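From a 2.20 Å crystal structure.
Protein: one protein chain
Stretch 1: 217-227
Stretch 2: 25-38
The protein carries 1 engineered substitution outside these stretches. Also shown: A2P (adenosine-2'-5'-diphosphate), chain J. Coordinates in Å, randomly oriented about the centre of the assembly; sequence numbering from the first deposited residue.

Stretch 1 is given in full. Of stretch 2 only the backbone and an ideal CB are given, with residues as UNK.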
# COMPACT_ATOMS: atom_id res chain seq x y z
N VAL B 217 -3.39 -5.64 13.84
CA VAL B 217 -2.49 -4.52 14.06
C VAL B 217 -1.15 -5.08 14.52
O VAL B 217 -1.02 -6.28 14.76
CB VAL B 217 -3.04 -3.53 15.11
CG1 VAL B 217 -4.25 -2.79 14.55
CG2 VAL B 217 -3.40 -4.26 16.40
N TYR B 218 -0.14 -4.22 14.64
CA TYR B 218 1.20 -4.66 15.02
C TYR B 218 1.27 -5.22 16.44
O TYR B 218 1.76 -6.32 16.67
CB TYR B 218 2.22 -3.54 14.83
CG TYR B 218 3.63 -3.94 15.21
CD1 TYR B 218 4.38 -4.79 14.40
CD2 TYR B 218 4.21 -3.49 16.38
CE1 TYR B 218 5.66 -5.16 14.74
CE2 TYR B 218 5.50 -3.87 16.74
CZ TYR B 218 6.22 -4.70 15.91
OH TYR B 218 7.50 -5.07 16.25
N ASN B 219 0.79 -4.43 17.41
CA ASN B 219 0.74 -4.84 18.80
C ASN B 219 -0.40 -4.12 19.53
O ASN B 219 -1.16 -3.38 18.91
CB ASN B 219 2.08 -4.58 19.50
CG ASN B 219 2.48 -3.12 19.48
OD1 ASN B 219 1.66 -2.25 19.16
ND2 ASN B 219 3.73 -2.83 19.82
N GLU B 220 -0.52 -4.35 20.84
CA GLU B 220 -1.59 -3.73 21.63
C GLU B 220 -1.60 -2.21 21.54
O GLU B 220 -2.67 -1.59 21.49
CB GLU B 220 -1.49 -4.16 23.10
CG GLU B 220 -1.63 -5.66 23.35
CD GLU B 220 -0.31 -6.40 23.22
OE1 GLU B 220 0.63 -5.87 22.59
OE2 GLU B 220 -0.21 -7.53 23.76
N ASP B 221 -0.42 -1.60 21.53
CA ASP B 221 -0.32 -0.14 21.50
C ASP B 221 -0.65 0.43 20.13
O ASP B 221 -0.71 1.65 19.95
CB ASP B 221 1.08 0.31 21.94
CG ASP B 221 1.27 0.28 23.44
OD1 ASP B 221 0.47 -0.39 24.14
OD2 ASP B 221 2.22 0.92 23.94
N SER B 222 -0.88 -0.45 19.16
CA SER B 222 -1.18 -0.03 17.80
C SER B 222 -2.68 -0.09 17.48
O SER B 222 -3.10 0.30 16.40
CB SER B 222 -0.39 -0.85 16.78
OG SER B 222 1.01 -0.66 16.96
N ILE B 223 -3.47 -0.58 18.43
CA ILE B 223 -4.92 -0.61 18.26
C ILE B 223 -5.46 0.81 18.18
O ILE B 223 -5.32 1.59 19.12
CB ILE B 223 -5.62 -1.36 19.40
CG1 ILE B 223 -5.09 -2.79 19.52
CG2 ILE B 223 -7.13 -1.36 19.19
CD1 ILE B 223 -5.55 -3.49 20.78
N LEU B 224 -6.06 1.14 17.05
CA LEU B 224 -6.66 2.45 16.88
C LEU B 224 -8.05 2.46 17.51
O LEU B 224 -8.82 1.51 17.36
CB LEU B 224 -6.72 2.80 15.39
CG LEU B 224 -5.35 2.70 14.71
CD1 LEU B 224 -5.44 3.02 13.23
CD2 LEU B 224 -4.35 3.61 15.40
N TYR B 225 -8.37 3.54 18.21
CA TYR B 225 -9.67 3.69 18.87
C TYR B 225 -9.91 2.61 19.93
O TYR B 225 -11.02 2.10 20.08
CB TYR B 225 -10.80 3.74 17.85
CG TYR B 225 -10.72 4.95 16.93
CD1 TYR B 225 -10.98 6.23 17.41
CD2 TYR B 225 -10.40 4.82 15.59
CE1 TYR B 225 -10.90 7.33 16.59
CE2 TYR B 225 -10.32 5.92 14.76
CZ TYR B 225 -10.57 7.18 15.27
OH TYR B 225 -10.49 8.28 14.45
N LEU B 226 -8.85 2.29 20.67
CA LEU B 226 -8.89 1.32 21.76
C LEU B 226 -9.85 1.74 22.87
O LEU B 226 -10.49 0.89 23.50
CB LEU B 226 -7.47 1.13 22.32
CG LEU B 226 -7.08 -0.17 23.05
CD1 LEU B 226 -6.99 0.03 24.55
CD2 LEU B 226 -8.02 -1.33 22.69
N ASN B 227 -9.95 3.04 23.11
CA ASN B 227 -10.87 3.58 24.12
C ASN B 227 -12.30 3.18 23.82
O ASN B 227 -12.99 2.59 24.65
CB ASN B 227 -10.78 5.10 24.18
CG ASN B 227 -9.50 5.60 24.80
OD1 ASN B 227 -8.74 4.82 25.38
ND2 ASN B 227 -9.25 6.89 24.69
N UNK B 25 -2.81 11.95 19.20
CA UNK B 25 -2.02 10.75 18.94
C UNK B 25 -2.85 9.52 19.32
O UNK B 25 -3.20 9.34 20.48
CB UNK B 25 -0.70 10.78 19.72
N UNK B 26 -3.17 8.70 18.32
CA UNK B 26 -4.08 7.56 18.50
C UNK B 26 -3.42 6.29 19.02
O UNK B 26 -4.10 5.40 19.53
CB UNK B 26 -4.76 7.24 17.17
N UNK B 27 -2.10 6.20 18.87
CA UNK B 27 -1.38 5.03 19.35
C UNK B 27 -0.67 5.31 20.66
O UNK B 27 -0.57 6.45 21.11
CB UNK B 27 -0.37 4.56 18.30
N UNK B 28 -0.17 4.24 21.28
CA UNK B 28 0.52 4.34 22.54
C UNK B 28 1.99 3.98 22.34
O UNK B 28 2.36 3.39 21.33
CB UNK B 28 -0.13 3.44 23.59
N UNK B 29 2.85 4.38 23.30
CA UNK B 29 4.31 4.41 23.15
C UNK B 29 4.97 3.19 22.49
O UNK B 29 5.91 3.36 21.72
CB UNK B 29 4.93 4.59 24.54
N UNK B 30 4.50 1.99 22.80
CA UNK B 30 5.12 0.78 22.24
C UNK B 30 4.80 0.56 20.76
O UNK B 30 5.26 -0.41 20.16
CB UNK B 30 4.67 -0.44 23.04
N UNK B 31 4.02 1.47 20.17
CA UNK B 31 3.70 1.38 18.75
C UNK B 31 4.82 1.97 17.90
O UNK B 31 5.40 2.99 18.27
CB UNK B 31 2.38 2.10 18.45
N UNK B 32 5.14 1.32 16.77
CA UNK B 32 6.13 1.85 15.83
C UNK B 32 5.48 2.83 14.86
O UNK B 32 6.16 3.44 14.04
CB UNK B 32 6.80 0.71 15.06
N UNK B 33 4.16 2.97 14.97
CA UNK B 33 3.41 3.84 14.09
C UNK B 33 3.15 5.22 14.65
O UNK B 33 3.19 5.44 15.86
CB UNK B 33 2.07 3.18 13.74
N UNK B 34 2.89 6.16 13.75
CA UNK B 34 2.42 7.48 14.12
C UNK B 34 1.09 7.70 13.43
O UNK B 34 1.00 7.66 12.21
CB UNK B 34 3.43 8.57 13.75
N UNK B 35 0.03 7.90 14.21
CA UNK B 35 -1.27 8.17 13.63
C UNK B 35 -2.09 9.17 14.44
O UNK B 35 -2.20 9.08 15.66
CB UNK B 35 -2.05 6.86 13.49
N UNK B 36 -2.63 10.16 13.73
CA UNK B 36 -3.34 11.26 14.37
C UNK B 36 -4.84 11.19 14.12
O UNK B 36 -5.29 10.98 12.99
CB UNK B 36 -2.79 12.60 13.87
N UNK B 37 -5.60 11.35 15.19
CA UNK B 37 -7.04 11.48 15.12
C UNK B 37 -7.37 12.96 15.01
O UNK B 37 -7.04 13.74 15.90
CB UNK B 37 -7.72 10.84 16.33
N UNK B 38 -8.01 13.35 13.91
CA UNK B 38 -8.37 14.75 13.70
C UNK B 38 -9.85 14.97 13.98
O UNK B 38 -10.70 14.31 13.40
CB UNK B 38 -8.03 15.18 12.27
P1 A2P J . 3.12 -6.11 9.52
O1P A2P J . 3.65 -7.44 9.05
O2P A2P J . 3.17 -5.02 8.48
O3P A2P J . 3.61 -5.70 10.89
P2 A2P J . -0.38 -1.01 8.48
O4P A2P J . -1.78 -0.49 8.28
O5P A2P J . 0.46 -1.04 7.23
O6P A2P J . 0.32 -0.45 9.70
O5' A2P J . -0.59 -2.57 8.83
C5' A2P J . -1.68 -2.97 9.66
C4' A2P J . -1.51 -4.44 10.04
O4' A2P J . -1.75 -5.27 8.91
C3' A2P J . -0.08 -4.73 10.50
O3' A2P J . -0.14 -5.60 11.64
C2' A2P J . 0.55 -5.46 9.34
O2' A2P J . 1.55 -6.39 9.76
C1' A2P J . -0.67 -6.20 8.82
N9 A2P J . -0.45 -6.79 7.48
C8 A2P J . 0.63 -6.61 6.69
N7 A2P J . 0.52 -7.31 5.54
C5 A2P J . -0.65 -7.98 5.58
C6 A2P J . -1.40 -8.91 4.70
N6 A2P J . -0.90 -9.28 3.50
N1 A2P J . -2.59 -9.37 5.13
C2 A2P J . -3.11 -9.00 6.32
N3 A2P J . -2.49 -8.17 7.17
C4 A2P J . -1.28 -7.63 6.87

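Position 25 has nothing of stretch 1 within 5.5 Å of its ideal CB, so almost any residue would suit; it is Asn25, whose OD1 accepts a weak hydrogen bond from N of residue 27 (3.3 Å).

At position 26 CA-to-CB points toward stretch 1, the ideal CB lying 4.1 Å from Leu224 CD2, with the Tyr225 ring on another side of it. A branched aliphatic or methionine would suit. The residue is Leu26: CD1 sits over one face of the Tyr225 ring, 4.1 Å from its centroid and 22° off the normal, a CH-pi contact.

Position 27 points sideways, its ideal CB 3.4 Å from Asp221 O and 5.0 Å from Leu224 CD2. A compact apolar side chain fits, and Val27 places CG1 3.7 Å from Leu224 CD2.

Position 28 is extended (-113/162), and its N donates to Asp221 O at 3.0 Å and 173°. The ideal CB is a tight 3.5 Å from Asp221 CG. Nearby stand the carbonyls of Glu220 and Ile223, an invitation to a long donor such as lysine or arginine. The deposited Arg28 sends NH2 to Glu220 O (2.8 Å) and Ile223 O (2.9 Å), both near the guanidinium plane, while Asp221 O and Leu226 CB lie over opposite faces. Its NE stays 4.1 Å from Asp221 OD1, beyond a salt bridge; water 2 bridges these two atoms.

Position 29 has phi -45° and CB directed away, within a type I turn from 28 to 31. Proline suits that phi, though other residues could adopt it; Pro29 makes little contact.

Position 30 donates its N to Asp221 OD2 at 2.8 Å, and its O accepts from Asn219 ND2 at 2.9 Å. CB points toward stretch 1 and the ideal CB is only 2.9 Å from Asp221 OD2, crowding that any residue except glycine would feel; a polar end such as Asn, Ser or Thr could meet the carboxylate, directly or through water. In Asn30 the real CB remains close, 3.0 Å from Asp221 OD2, and water 3 links OD1, weakly, to that same oxygen.

Position 31 has its ideal CB 3.4 Å from Ser222 OG, which favours a short polar group: serine, threonine or perhaps cysteine. Ser31 OG donates to Ser222 OG at 2.8 Å; Ser222 OG in turn donates to Asn219 OD1. The same Ser31 OG accepts from N of residue 33 at 3.2 Å.

Position 32 (phi -85°) points toward Tyr218, its ideal CB 5.1 Å from Tyr218 CE2. Proline or another apolar residue would suit. Pro32 lays CG over one ring face, 4.1 Å from the centroid, with CD 3.5 Å from Tyr218 CD2.

Position 33 also points toward stretch 1; its ideal CB lies 5.1 Å from Ser222 OG, suggesting a polar group. Water 4 joins Asn33 ND2 (3.1 Å) to Ser222 O (2.8 Å).

Positions 34, 36 and 38 make no contact and tolerate much: Glu34, Tyr36 and Leu38, with Tyr36 OH donating to Glu34 OE2.

The ideal CB of position 35, 4.4 Å from Leu224 CD2, suits an aliphatic; Val35 CG1 approaches that methyl to 3.8 Å.

The ideal CB of position 37, 4.2 Å from Tyr225 OH, suits a polar side chain. His37 ND1 hydrogen-bonds Tyr225 OH at 2.9 Å.

Stretch 2, residues 25-38: NLVRPNSPNEVYHL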
# COMPACT_ATOMS: atom_id res chain seq x y z
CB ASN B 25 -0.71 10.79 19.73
CG ASN B 25 0.24 9.67 19.35
OD1 ASN B 25 -0.07 8.83 18.50
ND2 ASN B 25 1.40 9.65 19.99
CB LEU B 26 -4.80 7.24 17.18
CG LEU B 26 -6.20 7.81 16.99
CD1 LEU B 26 -6.80 7.30 15.68
CD2 LEU B 26 -7.10 7.45 18.17
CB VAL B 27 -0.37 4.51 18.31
CG1 VAL B 27 -1.09 3.94 17.10
CG2 VAL B 27 0.60 5.61 17.91
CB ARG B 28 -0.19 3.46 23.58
CG ARG B 28 -1.60 3.98 23.89
CD ARG B 28 -2.55 2.92 24.42
NE ARG B 28 -2.83 1.88 23.44
CZ ARG B 28 -3.57 2.05 22.35
NH1 ARG B 28 -4.10 3.24 22.07
NH2 ARG B 28 -3.77 1.03 21.52
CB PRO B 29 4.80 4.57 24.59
CG PRO B 29 3.72 5.34 25.25
CD PRO B 29 2.43 4.84 24.64
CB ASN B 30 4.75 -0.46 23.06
CG ASN B 30 5.45 -0.50 24.40
OD1 ASN B 30 4.93 -1.06 25.37
ND2 ASN B 30 6.64 0.10 24.48
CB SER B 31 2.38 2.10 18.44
OG SER B 31 2.01 1.95 17.08
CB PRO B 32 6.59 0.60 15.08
CG PRO B 32 5.41 -0.30 15.10
CD PRO B 32 4.70 -0.04 16.41
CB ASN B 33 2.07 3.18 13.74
CG ASN B 33 2.24 1.91 12.96
OD1 ASN B 33 3.12 1.80 12.11
ND2 ASN B 33 1.38 0.93 13.23
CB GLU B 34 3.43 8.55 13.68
CG GLU B 34 3.11 9.95 14.19
CD GLU B 34 4.14 10.98 13.78
OE1 GLU B 34 5.06 10.63 13.01
OE2 GLU B 34 4.02 12.14 14.22
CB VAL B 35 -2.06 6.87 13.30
CG1 VAL B 35 -1.50 5.67 14.06
CG2 VAL B 35 -3.54 7.05 13.54
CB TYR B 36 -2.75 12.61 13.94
CG TYR B 36 -1.36 12.84 14.48
CD1 TYR B 36 -0.23 12.58 13.71
CD2 TYR B 36 -1.17 13.27 15.79
CE1 TYR B 36 1.04 12.77 14.22
CE2 TYR B 36 0.10 13.47 16.30
CZ TYR B 36 1.20 13.21 15.51
OH TYR B 36 2.47 13.40 16.01
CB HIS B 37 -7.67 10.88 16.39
CG HIS B 37 -9.09 11.30 16.62
ND1 HIS B 37 -10.16 10.67 16.02
CD2 HIS B 37 -9.62 12.26 17.42
CE1 HIS B 37 -11.28 11.23 16.43
NE2 HIS B 37 -10.98 12.20 17.28
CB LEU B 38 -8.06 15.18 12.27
CG LEU B 38 -6.63 15.11 11.73
CD1 LEU B 38 -6.58 15.54 10.28
CD2 LEU B 38 -5.69 15.97 12.58
O HOH W 1 -6.55 4.69 19.98
O HOH W 2 -2.09 -0.18 24.65
O HOH W 3 3.35 1.14 26.40
O HOH W 4 -1.59 1.05 14.21
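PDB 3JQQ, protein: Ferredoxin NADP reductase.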